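Local structure of inositol 2-dehydrogenase (Sinorhizobium meliloti, 4HKT) at residues 190-195 and 213-218. The protein catalyses the NAD-dependent oxidation of myo-inositol to 2-keto-myo-inositol, the first step of myo-inositol degradation. Residues are numbered along the deposited sequence; the frame is centred on the assembly and turned at random.
Sequences SVTATA and SVILQT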
loop_
_atom_site.group_PDB
_atom_site.type_symbol
_atom_site.label_atom_id
_atom_site.label_comp_id
_atom_site.label_asym_id
_atom_site.label_seq_id
_atom_site.Cartn_x
_atom_site.Cartn_y
_atom_site.Cartn_z
ATOM N N SER B 190 18.421 -26.417 15.062
ATOM C CA SER B 190 19.683 -25.831 14.731
ATOM C C SER B 190 19.589 -24.305 14.618
ATOM O O SER B 190 18.587 -23.742 14.171
ATOM C CB SER B 190 20.257 -26.418 13.436
ATOM O OG SER B 190 19.544 -25.949 12.301
ATOM N N VAL B 191 20.666 -23.658 15.036
ATOM C CA VAL B 191 20.793 -22.203 14.986
ATOM C C VAL B 191 22.118 -21.806 14.355
ATOM O O VAL B 191 23.148 -22.328 14.728
ATOM C CB VAL B 191 20.738 -21.623 16.386
ATOM C CG1 VAL B 191 20.865 -20.103 16.333
ATOM C CG2 VAL B 191 19.431 -22.005 17.031
ATOM N N THR B 192 22.082 -20.908 13.392
ATOM C CA THR B 192 23.312 -20.325 12.913
ATOM C C THR B 192 23.126 -18.814 12.842
ATOM O O THR B 192 22.036 -18.306 12.487
ATOM C CB THR B 192 23.789 -20.997 11.595
ATOM O OG1 THR B 192 25.181 -20.680 11.370
ATOM C CG2 THR B 192 22.949 -20.570 10.453
ATOM N N ALA B 193 24.161 -18.092 13.244
ATOM C CA ALA B 193 24.021 -16.656 13.467
ATOM C C ALA B 193 25.274 -15.882 13.144
ATOM O O ALA B 193 26.383 -16.420 13.172
ATOM C CB ALA B 193 23.681 -16.389 14.912
ATOM N N THR B 194 25.071 -14.625 12.793
ATOM C CA THR B 194 26.180 -13.702 12.608
ATOM C C THR B 194 25.870 -12.454 13.405
ATOM O O THR B 194 24.713 -12.161 13.691
ATOM C CB THR B 194 26.363 -13.318 11.144
ATOM O OG1 THR B 194 25.139 -12.787 10.649
ATOM C CG2 THR B 194 26.787 -14.543 10.299
ATOM N N ALA B 195 26.905 -11.680 13.697
ATOM C CA ALA B 195 26.741 -10.469 14.513
ATOM C C ALA B 195 27.851 -9.458 14.240
ATOM O O ALA B 195 28.933 -9.806 13.771
ATOM C CB ALA B 195 26.752 -10.826 15.990
ATOM N N SER B 213 21.935 -11.418 12.568
ATOM C CA SER B 213 21.172 -12.177 11.603
ATOM C C SER B 213 21.222 -13.637 12.077
ATOM O O SER B 213 22.277 -14.129 12.501
ATOM C CB SER B 213 21.802 -12.091 10.239
ATOM O OG SER B 213 21.962 -10.781 9.773
ATOM N N VAL B 214 20.075 -14.316 12.041
ATOM C CA VAL B 214 19.988 -15.706 12.522
ATOM C C VAL B 214 19.176 -16.558 11.545
ATOM O O VAL B 214 18.254 -16.073 10.971
ATOM C CB VAL B 214 19.331 -15.792 13.892
ATOM C CG1 VAL B 214 19.440 -17.210 14.430
ATOM C CG2 VAL B 214 19.980 -14.853 14.889
ATOM N N ILE B 215 19.585 -17.795 11.324
ATOM C CA ILE B 215 18.783 -18.789 10.642
ATOM C C ILE B 215 18.539 -19.963 11.592
ATOM O O ILE B 215 19.495 -20.550 12.128
ATOM C CB ILE B 215 19.452 -19.369 9.382
ATOM C CG1 ILE B 215 19.887 -18.297 8.412
ATOM C CG2 ILE B 215 18.481 -20.339 8.697
ATOM C CD1 ILE B 215 20.913 -18.818 7.392
ATOM N N LEU B 216 17.258 -20.282 11.779
ATOM C CA LEU B 216 16.792 -21.430 12.506
ATOM C C LEU B 216 16.255 -22.470 11.524
ATOM O O LEU B 216 15.646 -22.096 10.522
ATOM C CB LEU B 216 15.624 -21.030 13.420
ATOM C CG LEU B 216 15.793 -19.820 14.321
ATOM C CD1 LEU B 216 14.544 -19.647 15.186
ATOM C CD2 LEU B 216 17.007 -20.053 15.155
ATOM N N GLN B 217 16.473 -23.751 11.820
ATOM C CA GLN B 217 15.932 -24.800 10.964
ATOM C C GLN B 217 15.379 -25.907 11.829
ATOM O O GLN B 217 15.948 -26.245 12.880
ATOM C CB GLN B 217 16.981 -25.296 9.963
ATOM C CG GLN B 217 16.526 -26.442 9.061
ATOM C CD GLN B 217 17.404 -26.629 7.863
ATOM O OE1 GLN B 217 18.629 -26.757 7.986
ATOM N NE2 GLN B 217 16.806 -26.643 6.693
ATOM N N THR B 218 14.239 -26.436 11.396
ATOM C CA THR B 218 13.557 -27.503 12.089
ATOM C C THR B 218 14.008 -28.826 11.509
ATOM O O THR B 218 14.672 -28.868 10.453
ATOM C CB THR B 218 12.023 -27.415 11.902
ATOM O OG1 THR B 218 11.690 -27.775 10.551
ATOM C CG2 THR B 218 11.540 -26.037 12.223
HETATM O O HOH W 1 20.285 -23.337 11.463
HETATM O O HOH W 2 19.630 -27.815 10.422
#
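Val191 overlaps Leu216 with one methyl and Val214 with the other. Its CG2 lies 3.6 Å from Leu216 CD2, and the two side chains point the same way, side by side. CG1 of Val191, anti to the backbone N (chi1 -180°), meets Val214 CG1 at 3.7 Å. Val214 turns its other methyl, CG2, to Ala193 CB. This apolar face packs on helices 168-184 and 305-324, through Phe177 and Ala180 of the first and Leu314 and Ala317 of the second.

The strands are antiparallel neighbours in the mixed sheet of the C-terminal domain. Thr192 and Ile215 form a hydrogen-bonded pair with two nearly straight bonds: Thr192 N to Ile215 O at 2.9 Å and Ile215 N to Thr192 O at 2.8 Å. At the Ser190–Gln217 pair the bond from Ser190 N to Gln217 O is weak, 3.3 Å with 139° at the hydrogen.

The face of Ser190, Thr192 and Thr194 is more polar. Thr192 CG2 packs on Ile215 CB at 3.8 Å. Ser190 OG holds two waters; one donates to Ile215 O, the other to Gln217 OE1. The second water thus links Ser190 OG, 2.6 Å away, to the Gln217 amide, whose NE2 bonds to Gly221 O of the same chain and to Ala195 O of the second subunit. Thr194 OG1 and Ser213 OG both bond to Gln223 OE1 of that subunit, and Thr192 packs on its counterpart there. The chemistry is two-sided: aliphatic groups join the sheet to its own helices, while the Thr194 and Ser213 hydroxyls and the Gln217 amide, with Thr192 and Ile215, meet the second subunit, and the two waters tie Ser190 to the neighbouring strand.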